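Local coordinates for protein putative P450-like enzyme (Streptomyces himastatinicus ATCC 53653, PDB 5Z9J) that binds heme through an axial thiolate and is probably a cytochrome P450 monooxygenase, one of the P450-like enzymes of streptomycete secondary metabolism, at residues 39-44 / 334-339; 143-148 / 194-199; 338-341 / 346-349. All blocks are in the same frame, centred on the assembly; numbering follows the deposited sequence.

How the contacts relate
After strands 27-30 and 35-38 the chain turns through 39-40 into helix 41-48, and this start gives the first half of contact 1. Some 290 residues later it meets 334-339, closing a loop that takes in most of the P450 fold. Contact 2 falls within that loop: 143-148, the turn from helix 132-142 into helix 147-163, meets the far part of helix 172-202, about 39 Å between centres from contact 1 and across the chain's centre. Contact 3 opens where contact 1 ends, since both use Leu338 and Gly339, and closes a short loop five residues on, before helix 350-367. The heme touches contacts 1 and 3, whose centres lie about 12 Å apart.

Contact 1: 39-44 / 334-339; sequences YGYPES and PNAHLG. With TAM (tris(hydroxyethyl)aminomethane), chain F; HEM (protoporphyrin IX containing Fe), chain E.
Tyr41 presents the edge of its ring to Ala336, whose carbonyl oxygen lies in the ring plane, while Leu338 meets the same ring obliquely, with CG 3.7 Å from Tyr41 CE1. The ring of Phe322 packs edge-to-face with that of Tyr41. At the other end of 39-44, the edge of the Tyr39 ring receives the bound tris(hydroxyethyl)aminomethane, its C6 being 3.3 Å from Tyr39 OH, and the ring of Trp311 lies nearby. With CG anti to the backbone N (chi1 178°), Tyr41 reaches out from the first turn of helix 41-48. Its hydroxyl donates to Ala336 O at 2.6 Å, in the carbonyl plane and with a C=O...O angle of 150°. The acceptor belongs to an inverse gamma turn centred on Ala336. Leu338 adds a second apolar touch, its CD1 standing 3.8 Å from Ser44 CB. Ser44 OG turns back instead to Gly40 O at 2.7 Å. That oxygen also accepts from Ser44 N, so two donors grip the carbonyl of the N-cap residue. Beyond Leu338 the loop bends toward the heme: Gly339 N binds His337 ND1 in the imidazole plane, and Gly339 O comes within 3.3 Å of heme CMB. The NE2 of that imidazole is paired with Glu275 of helix 270-280. Contact 1 thus joins the start of helix 41-48, next to the strand 27-30/35-38 hairpin, to the loop leading to the cysteine ligand. Its chemistry implies an apolar seam between buried side chains, given direction by one short phenol-to-carbonyl bond.

Contact 2: 143-148 / 194-199; sequences GVPESD and HERAAE
Arg196 NH2 donates to Gly143 O, the polar link between the two segments, and a weak one: the separation is 3.1 Å and the N-H...O angle only 128°. The oxygen meets the guanidinium obliquely. Asp148 adds an opposite charge near Arg196, but its OD2, whose placement is uncertain, lies well off the guanidinium plane, so any attraction is probably electrostatic only. Arg196 starts with CG anti to its carbonyl carbon (chi1 -55°), then bends at chi2 and again at chi3. This folded chain carries the guanidinium out from helix 172-202 to the turn of 143-148. The carbonyl it meets belongs to the first residue after helix 132-142: Gly143 has positive phi (81°) and, with two bonds back into the last turn, completes a Schellman motif. The chain then runs through Val144 and Pro145, and Asp148 N bonds back to Pro145 O at 3.0 Å as it leads into helix 147-163. Contact 2 therefore ties the turn between two successive helices to a later, long helix, in the largely helical part of this P450 fold and away from the annotated sites. Pro145, coming to meet the arginine head-on, lays CD over one face of the Arg196 guanidinium, 3.4 Å above its plane and displaced toward the rim, with NH2 of Arg196 3.5 Å from that carbon. Val144 is buried and more distant, its CG1 4.3 Å from Arg196 NE, and it also rests on Tyr192 and Trp193 of helix 172-202.

Contact 3: 338-341 / 346-349; sequences LGLG and FCLG. With HEM (protoporphyrin IX containing Fe), chain E.
Leu340 and Cys347 point toward each other on the proximal face of the porphyrin, with Leu340 CD2 3.6 Å from Cys347 CB and equally near heme C2B. A chi1 of 172° swings Cys347 SG away from the backbone N and up to the heme iron, which it coordinates as axial ligand at 2.6 Å. A nearly straight bond, 169° at the hydrogen, runs from Cys347 N to Leu340 O at 2.9 Å, close to the line of the C=O bond (162°). Phe346 extends alongside the turn: its CE1 lies 3.8 Å from Leu340 CB, its CD1 3.2 Å from Leu340 O, and the carbonyl of Gly341 meets its ring edge. Replacing Phe346 by an alanine removes the ring and is likely to open a gap beside Leu340 CB and the two carbonyls, leaving that turn less firmly held next to the cysteine. Leu338 to Gly341 form a type I turn, closed by Gly341 N to Leu338 O. A side chain at Gly341 would run into heme CAA, and one at Gly349, the N-cap of helix 350-367, into the porphyrin. This is the cysteine-ligand loop of cytochromes P450, in which the turn of 338-341 packs against the cysteine and accepts its N-H while the sulfur ligates the iron.

Contact 1: 39-44 / 334-339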
loop_
_atom_site.group_PDB
_atom_site.type_symbol
_atom_site.label_atom_id
_atom_site.label_comp_id
_atom_site.label_asym_id
_atom_site.label_seq_id
_atom_site.Cartn_x
_atom_site.Cartn_y
_atom_site.Cartn_z
ATOM N N TYR A 39 -5.748 16.821 7.787
ATOM C CA TYR A 39 -4.318 16.588 8.069
ATOM C C TYR A 39 -3.998 16.248 9.568
ATOM O O TYR A 39 -2.864 15.843 9.899
ATOM C CB TYR A 39 -3.491 17.806 7.674
ATOM C CG TYR A 39 -3.718 18.306 6.271
ATOM C CD1 TYR A 39 -3.380 17.540 5.156
ATOM C CD2 TYR A 39 -4.224 19.563 6.058
ATOM C CE1 TYR A 39 -3.591 18.020 3.879
ATOM C CE2 TYR A 39 -4.428 20.048 4.782
ATOM C CZ TYR A 39 -4.111 19.262 3.696
ATOM O OH TYR A 39 -4.315 19.740 2.422
ATOM N N GLY A 40 -4.981 16.368 10.456
ATOM C CA GLY A 40 -4.711 16.196 11.876
ATOM C C GLY A 40 -4.783 14.735 12.270
ATOM O O GLY A 40 -5.471 13.935 11.598
ATOM N N TYR A 41 -4.008 14.342 13.278
ATOM C CA TYR A 41 -4.018 12.915 13.669
ATOM C C TYR A 41 -5.321 12.528 14.397
ATOM O O TYR A 41 -5.983 11.569 13.974
ATOM C CB TYR A 41 -2.772 12.539 14.492
ATOM C CG TYR A 41 -2.701 11.099 14.985
ATOM C CD1 TYR A 41 -1.976 10.092 14.290
ATOM C CD2 TYR A 41 -3.354 10.731 16.151
ATOM C CE1 TYR A 41 -1.915 8.776 14.795
ATOM C CE2 TYR A 41 -3.305 9.442 16.631
ATOM C CZ TYR A 41 -2.597 8.478 15.952
ATOM O OH TYR A 41 -2.591 7.220 16.491
ATOM N N PRO A 42 -5.711 13.250 15.467
ATOM C CA PRO A 42 -6.924 12.784 16.152
ATOM C C PRO A 42 -8.165 12.793 15.246
ATOM O O PRO A 42 -9.038 11.955 15.404
ATOM C CB PRO A 42 -7.098 13.796 17.339
ATOM C CG PRO A 42 -6.337 14.984 16.931
ATOM C CD PRO A 42 -5.190 14.498 16.044
ATOM N N GLU A 43 -8.243 13.742 14.327
ATOM C CA GLU A 43 -9.373 13.839 13.406
ATOM C C GLU A 43 -9.358 12.671 12.397
ATOM O O GLU A 43 -10.388 12.056 12.124
ATOM C CB GLU A 43 -9.368 15.187 12.663
ATOM C CG GLU A 43 -9.525 16.429 13.596
ATOM C CD GLU A 43 -8.174 16.835 14.205
ATOM O OE1 GLU A 43 -7.141 16.285 13.737
ATOM O OE2 GLU A 43 -8.140 17.694 15.114
ATOM N N SER A 44 -8.186 12.400 11.835
ATOM C CA SER A 44 -8.026 11.297 10.875
ATOM C C SER A 44 -8.402 9.951 11.478
ATOM O O SER A 44 -9.163 9.171 10.890
ATOM C CB SER A 44 -6.568 11.225 10.384
ATOM O OG SER A 44 -6.212 12.343 9.587
ATOM N N PRO A 334 5.897 5.042 22.110
ATOM C CA PRO A 334 4.979 4.248 21.295
ATOM C C PRO A 334 4.898 4.823 19.888
ATOM O O PRO A 334 5.358 5.954 19.687
ATOM C CB PRO A 334 3.655 4.379 22.031
ATOM C CG PRO A 334 3.741 5.721 22.704
ATOM C CD PRO A 334 5.193 5.953 23.025
ATOM N N ASN A 335 4.354 4.067 18.936
ATOM C CA ASN A 335 4.243 4.558 17.578
ATOM C C ASN A 335 2.972 4.087 16.915
ATOM O O ASN A 335 2.994 3.188 16.047
ATOM C CB ASN A 335 5.458 4.110 16.756
ATOM C CG ASN A 335 5.544 4.807 15.415
ATOM O OD1 ASN A 335 4.738 5.689 15.099
ATOM N ND2 ASN A 335 6.518 4.402 14.610
ATOM N N ALA A 336 1.867 4.719 17.278
ATOM C CA ALA A 336 0.563 4.300 16.792
ATOM C C ALA A 336 0.252 5.057 15.524
ATOM O O ALA A 336 -0.758 5.751 15.412
ATOM C CB ALA A 336 -0.508 4.507 17.868
ATOM N N HIS A 337 1.136 4.905 14.539
ATOM C CA HIS A 337 1.033 5.640 13.294
ATOM C C HIS A 337 -0.169 5.126 12.508
ATOM O O HIS A 337 -0.751 4.081 12.856
ATOM C CB HIS A 337 2.317 5.499 12.501
ATOM C CG HIS A 337 2.586 4.080 12.072
ATOM N ND1 HIS A 337 1.891 3.484 11.050
ATOM C CD2 HIS A 337 3.424 3.133 12.553
ATOM C CE1 HIS A 337 2.317 2.239 10.889
ATOM N NE2 HIS A 337 3.249 2.003 11.794
ATOM N N LEU A 338 -0.546 5.854 11.460
ATOM C CA LEU A 338 -1.703 5.494 10.642
ATOM C C LEU A 338 -1.309 4.856 9.289
ATOM O O LEU A 338 -2.146 4.705 8.371
ATOM C CB LEU A 338 -2.567 6.740 10.395
ATOM C CG LEU A 338 -3.214 7.344 11.647
ATOM C CD1 LEU A 338 -4.039 8.587 11.284
ATOM C CD2 LEU A 338 -4.096 6.283 12.328
ATOM N N GLY A 339 -0.024 4.531 9.171
ATOM C CA GLY A 339 0.529 3.985 7.948
ATOM C C GLY A 339 -0.171 2.757 7.412
ATOM O O GLY A 339 -0.084 2.470 6.213
HETATM C C TAM F . -3.258 18.648 -1.558
HETATM C C1 TAM F . -3.385 20.065 -0.865
HETATM C C2 TAM F . -1.966 18.522 -2.385
HETATM C C3 TAM F . -3.316 17.532 -0.476
HETATM C C4 TAM F . -2.027 20.755 -0.699
HETATM C C5 TAM F . -1.940 17.140 -3.021
HETATM C C6 TAM F . -2.346 17.736 0.711
HETATM N N TAM F . -4.392 18.428 -2.452
HETATM O O4 TAM F . -1.768 21.606 -1.800
HETATM O O5 TAM F . -3.298 16.803 -3.359
HETATM O O6 TAM F . -1.020 17.556 0.258
HETATM C CHA HEM E . -5.380 -2.046 3.766
HETATM C CHB HEM E . -1.120 0.156 3.874
HETATM C CHC HEM E . 0.959 -4.028 2.627
HETATM C CHD HEM E . -3.303 -5.926 1.589
HETATM C C1A HEM E . -4.452 -1.047 3.953
HETATM C C2A HEM E . -4.677 0.329 4.402
HETATM C C3A HEM E . -3.489 0.937 4.450
HETATM C C4A HEM E . -2.473 -0.034 4.015
HETATM C CMA HEM E . -3.236 2.395 4.857
HETATM C CAA HEM E . -6.032 0.969 4.771
HETATM C CBA HEM E . -6.822 1.368 3.518
HETATM C CGA HEM E . -8.021 2.263 3.855
HETATM O O1A HEM E . -8.682 2.810 2.937
HETATM O O2A HEM E . -8.376 2.439 5.034
HETATM C C1B HEM E . -0.186 -0.806 3.611
HETATM C C2B HEM E . 1.234 -0.627 3.756
HETATM C C3B HEM E . 1.810 -1.786 3.413
HETATM C C4B HEM E . 0.760 -2.713 3.021
HETATM C CMB HEM E . 1.858 0.695 4.234
HETATM C CAB HEM E . 3.291 -2.176 3.371
HETATM C CBB HEM E . 4.280 -1.370 3.758
HETATM C C1C HEM E . -0.004 -4.947 2.254
HETATM C C2C HEM E . 0.226 -6.346 1.814
HETATM C C3C HEM E . -0.969 -6.850 1.538
HETATM C C4C HEM E . -1.941 -5.811 1.762
HETATM C CMC HEM E . 1.612 -7.014 1.763
HETATM C CAC HEM E . -1.423 -8.235 1.017
HETATM C CBC HEM E . -0.606 -9.256 0.803
HETATM C C1D HEM E . -4.233 -5.047 2.039
HETATM C C2D HEM E . -5.645 -5.221 1.873
HETATM C C3D HEM E . -6.278 -4.029 2.570
HETATM C C4D HEM E . -5.199 -3.234 3.081
HETATM C CMD HEM E . -6.385 -6.370 1.145
HETATM C CAD HEM E . -7.778 -3.718 2.625
HETATM C CBD HEM E . -8.401 -4.287 3.882
HETATM C CGD HEM E . -9.825 -3.768 3.979
HETATM O O1D HEM E . -10.200 -2.816 3.255
HETATM O O2D HEM E . -10.594 -4.299 4.820
HETATM N NA HEM E . -3.110 -1.200 3.743
HETATM N NB HEM E . -0.445 -2.089 3.141
HETATM N NC HEM E . -1.324 -4.698 2.175
HETATM N ND HEM E . -3.991 -3.878 2.786
HETATM FE FE HEM E . -2.249 -3.050 3.080
#

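Contact 2: 143-148 / 194-199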
loop_
_atom_site.group_PDB
_atom_site.type_symbol
_atom_site.label_atom_id
_atom_site.label_comp_id
_atom_site.label_asym_id
_atom_site.label_seq_id
_atom_site.Cartn_x
_atom_site.Cartn_y
_atom_site.Cartn_z
ATOM N N GLY A 143 -0.435 -18.549 -6.018
ATOM C CA GLY A 143 -0.183 -19.820 -6.681
ATOM C C GLY A 143 -0.089 -19.736 -8.194
ATOM O O GLY A 143 -0.331 -20.714 -8.902
ATOM N N VAL A 144 0.278 -18.563 -8.691
ATOM C CA VAL A 144 0.517 -18.379 -10.117
ATOM C C VAL A 144 1.949 -18.771 -10.485
ATOM O O VAL A 144 2.894 -18.503 -9.752
ATOM C CB VAL A 144 0.244 -16.925 -10.581
ATOM C CG1 VAL A 144 -1.209 -16.530 -10.297
ATOM C CG2 VAL A 144 1.228 -15.963 -9.937
ATOM N N PRO A 145 2.105 -19.422 -11.641
ATOM C CA PRO A 145 3.440 -19.759 -12.152
ATOM C C PRO A 145 4.353 -18.533 -12.257
ATOM O O PRO A 145 3.853 -17.401 -12.357
ATOM C CB PRO A 145 3.153 -20.343 -13.540
ATOM C CG PRO A 145 1.729 -19.966 -13.858
ATOM C CD PRO A 145 1.024 -19.840 -12.545
ATOM N N GLU A 146 5.664 -18.742 -12.193
ATOM C CA GLU A 146 6.597 -17.626 -12.267
ATOM C C GLU A 146 6.398 -16.827 -13.560
ATOM O O GLU A 146 6.488 -15.601 -13.541
ATOM C CB GLU A 146 8.050 -18.120 -12.156
ATOM C CG GLU A 146 8.292 -19.054 -10.960
ATOM C CD GLU A 146 9.765 -19.442 -10.759
ATOM O OE1 GLU A 146 10.645 -18.926 -11.494
ATOM O OE2 GLU A 146 10.035 -20.264 -9.848
ATOM N N SER A 147 6.074 -17.502 -14.665
ATOM C CA SER A 147 5.845 -16.809 -15.938
ATOM C C SER A 147 4.761 -15.724 -15.817
ATOM O O SER A 147 4.830 -14.698 -16.477
ATOM C CB SER A 147 5.475 -17.799 -17.057
ATOM O OG SER A 147 4.269 -18.488 -16.771
ATOM N N ASP A 148 3.751 -15.966 -14.992
ATOM C CA ASP A 148 2.640 -15.028 -14.802
ATOM C C ASP A 148 3.029 -13.810 -13.957
ATOM O O ASP A 148 2.259 -12.847 -13.860
ATOM C CB ASP A 148 1.455 -15.750 -14.166
ATOM C CG ASP A 148 0.776 -16.704 -15.125
ATOM O OD1 ASP A 148 1.361 -16.981 -16.172
ATOM O OD2 ASP A 148 -0.303 -17.228 -14.789
ATOM N N HIS A 194 -10.300 -16.484 -13.894
ATOM C CA HIS A 194 -11.201 -17.569 -14.281
ATOM C C HIS A 194 -10.426 -18.842 -14.574
ATOM O O HIS A 194 -10.794 -19.912 -14.113
ATOM C CB HIS A 194 -12.000 -17.200 -15.518
ATOM C CG HIS A 194 -12.815 -18.336 -16.075
ATOM N ND1 HIS A 194 -13.866 -18.912 -15.394
ATOM C CD2 HIS A 194 -12.694 -19.030 -17.232
ATOM C CE1 HIS A 194 -14.374 -19.901 -16.117
ATOM N NE2 HIS A 194 -13.685 -19.987 -17.241
ATOM N N GLU A 195 -9.318 -18.729 -15.290
ATOM C CA GLU A 195 -8.549 -19.922 -15.630
ATOM C C GLU A 195 -7.715 -20.431 -14.451
ATOM O O GLU A 195 -7.482 -21.637 -14.325
ATOM C CB GLU A 195 -7.638 -19.640 -16.826
ATOM N N ARG A 196 -7.306 -19.541 -13.555
ATOM C CA ARG A 196 -6.609 -20.008 -12.361
ATOM C C ARG A 196 -7.562 -20.731 -11.437
ATOM O O ARG A 196 -7.188 -21.706 -10.801
ATOM C CB ARG A 196 -5.918 -18.851 -11.639
ATOM C CG ARG A 196 -4.980 -18.076 -12.537
ATOM C CD ARG A 196 -3.964 -19.045 -13.167
ATOM N NE ARG A 196 -3.253 -19.845 -12.163
ATOM C CZ ARG A 196 -2.468 -20.879 -12.450
ATOM N NH1 ARG A 196 -2.281 -21.224 -13.714
ATOM N NH2 ARG A 196 -1.859 -21.560 -11.481
ATOM N N ALA A 197 -8.805 -20.274 -11.383
ATOM C CA ALA A 197 -9.820 -20.977 -10.606
ATOM C C ALA A 197 -10.054 -22.392 -11.167
ATOM O O ALA A 197 -9.980 -23.380 -10.435
ATOM C CB ALA A 197 -11.130 -20.218 -10.627
ATOM N N ALA A 198 -10.293 -22.468 -12.471
ATOM C CA ALA A 198 -10.513 -23.764 -13.115
ATOM C C ALA A 198 -9.353 -24.679 -12.788
ATOM O O ALA A 198 -9.544 -25.708 -12.161
ATOM C CB ALA A 198 -10.678 -23.609 -14.615
ATOM N N GLU A 199 -8.139 -24.223 -13.076
ATOM C CA GLU A 199 -6.954 -25.041 -12.836
ATOM C C GLU A 199 -6.837 -25.464 -11.371
ATOM O O GLU A 199 -6.479 -26.610 -11.079
ATOM C CB GLU A 199 -5.686 -24.283 -13.260
ATOM C CG GLU A 199 -4.391 -24.888 -12.749
ATOM C CD GLU A 199 -4.136 -26.271 -13.317
ATOM O OE1 GLU A 199 -4.725 -26.604 -14.372
ATOM O OE2 GLU A 199 -3.339 -27.027 -12.717
#

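Contact 3: 338-341 / 346-349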
loop_
_atom_site.group_PDB
_atom_site.type_symbol
_atom_site.label_atom_id
_atom_site.label_comp_id
_atom_site.label_asym_id
_atom_site.label_seq_id
_atom_site.Cartn_x
_atom_site.Cartn_y
_atom_site.Cartn_z
ATOM N N LEU A 338 -0.546 5.854 11.460
ATOM C CA LEU A 338 -1.703 5.494 10.642
ATOM C C LEU A 338 -1.309 4.856 9.289
ATOM O O LEU A 338 -2.146 4.705 8.371
ATOM C CB LEU A 338 -2.567 6.740 10.395
ATOM C CG LEU A 338 -3.214 7.344 11.647
ATOM C CD1 LEU A 338 -4.039 8.587 11.284
ATOM C CD2 LEU A 338 -4.096 6.283 12.328
ATOM N N GLY A 339 -0.024 4.531 9.171
ATOM C CA GLY A 339 0.529 3.985 7.948
ATOM C C GLY A 339 -0.171 2.757 7.412
ATOM O O GLY A 339 -0.084 2.470 6.213
ATOM N N LEU A 340 -0.811 2.026 8.322
ATOM C CA LEU A 340 -1.469 0.789 8.017
ATOM C C LEU A 340 -2.969 0.958 8.178
ATOM O O LEU A 340 -3.739 -0.018 8.159
ATOM C CB LEU A 340 -0.936 -0.323 8.942
ATOM C CG LEU A 340 0.442 -0.880 8.516
ATOM C CD1 LEU A 340 1.044 -1.810 9.587
ATOM C CD2 LEU A 340 0.476 -1.532 7.162
ATOM N N GLY A 341 -3.377 2.209 8.361
ATOM C CA GLY A 341 -4.770 2.497 8.551
ATOM C C GLY A 341 -5.187 2.347 9.992
ATOM O O GLY A 341 -4.376 2.369 10.895
ATOM N N PHE A 346 -8.210 -1.725 8.374
ATOM C CA PHE A 346 -6.814 -1.930 8.819
ATOM C C PHE A 346 -6.101 -2.984 8.001
ATOM O O PHE A 346 -6.622 -4.091 7.862
ATOM C CB PHE A 346 -6.814 -2.336 10.316
ATOM C CG PHE A 346 -5.453 -2.395 10.953
ATOM C CD1 PHE A 346 -4.654 -1.260 11.015
ATOM C CD2 PHE A 346 -5.062 -3.515 11.656
ATOM C CE1 PHE A 346 -3.414 -1.287 11.640
ATOM C CE2 PHE A 346 -3.833 -3.553 12.306
ATOM C CZ PHE A 346 -3.001 -2.436 12.291
ATOM N N CYS A 347 -4.894 -2.642 7.526
ATOM C CA CYS A 347 -4.174 -3.465 6.541
ATOM C C CYS A 347 -4.192 -4.959 6.810
ATOM O O CYS A 347 -3.605 -5.452 7.754
ATOM C CB CYS A 347 -2.720 -2.997 6.403
ATOM S SG CYS A 347 -1.757 -4.108 5.380
ATOM N N LEU A 348 -4.837 -5.690 5.917
ATOM C CA LEU A 348 -4.938 -7.141 6.005
ATOM C C LEU A 348 -3.596 -7.828 5.844
ATOM O O LEU A 348 -3.346 -8.901 6.367
ATOM C CB LEU A 348 -5.889 -7.650 4.895
ATOM C CG LEU A 348 -6.017 -9.168 4.724
ATOM C CD1 LEU A 348 -7.400 -9.423 4.184
ATOM C CD2 LEU A 348 -4.947 -9.781 3.767
ATOM N N GLY A 349 -2.733 -7.246 5.042
ATOM C CA GLY A 349 -1.450 -7.892 4.795
ATOM C C GLY A 349 -0.365 -7.402 5.743
ATOM O O GLY A 349 0.782 -7.657 5.515
HETATM C CHA HEM E . -5.380 -2.046 3.766
HETATM C CHB HEM E . -1.120 0.156 3.874
HETATM C CHC HEM E . 0.959 -4.028 2.627
HETATM C CHD HEM E . -3.303 -5.926 1.589
HETATM C C1A HEM E . -4.452 -1.047 3.953
HETATM C C2A HEM E . -4.677 0.329 4.402
HETATM C C3A HEM E . -3.489 0.937 4.450
HETATM C C4A HEM E . -2.473 -0.034 4.015
HETATM C CMA HEM E . -3.236 2.395 4.857
HETATM C CAA HEM E . -6.032 0.969 4.771
HETATM C CBA HEM E . -6.822 1.368 3.518
HETATM C CGA HEM E . -8.021 2.263 3.855
HETATM O O1A HEM E . -8.682 2.810 2.937
HETATM O O2A HEM E . -8.376 2.439 5.034
HETATM C C1B HEM E . -0.186 -0.806 3.611
HETATM C C2B HEM E . 1.234 -0.627 3.756
HETATM C C3B HEM E . 1.810 -1.786 3.413
HETATM C C4B HEM E . 0.760 -2.713 3.021
HETATM C CMB HEM E . 1.858 0.695 4.234
HETATM C CAB HEM E . 3.291 -2.176 3.371
HETATM C CBB HEM E . 4.280 -1.370 3.758
HETATM C C1C HEM E . -0.004 -4.947 2.254
HETATM C C2C HEM E . 0.226 -6.346 1.814
HETATM C C3C HEM E . -0.969 -6.850 1.538
HETATM C C4C HEM E . -1.941 -5.811 1.762
HETATM C CMC HEM E . 1.612 -7.014 1.763
HETATM C CAC HEM E . -1.423 -8.235 1.017
HETATM C CBC HEM E . -0.606 -9.256 0.803
HETATM C C1D HEM E . -4.233 -5.047 2.039
HETATM C C2D HEM E . -5.645 -5.221 1.873
HETATM C C3D HEM E . -6.278 -4.029 2.570
HETATM C C4D HEM E . -5.199 -3.234 3.081
HETATM C CMD HEM E . -6.385 -6.370 1.145
HETATM C CAD HEM E . -7.778 -3.718 2.625
HETATM C CBD HEM E . -8.401 -4.287 3.882
HETATM C CGD HEM E . -9.825 -3.768 3.979
HETATM O O1D HEM E . -10.200 -2.816 3.255
HETATM O O2D HEM E . -10.594 -4.299 4.820
HETATM N NA HEM E . -3.110 -1.200 3.743
HETATM N NB HEM E . -0.445 -2.089 3.141
HETATM N NC HEM E . -1.324 -4.698 2.175
HETATM N ND HEM E . -3.991 -3.878 2.786
HETATM FE FE HEM E . -2.249 -3.050 3.080
#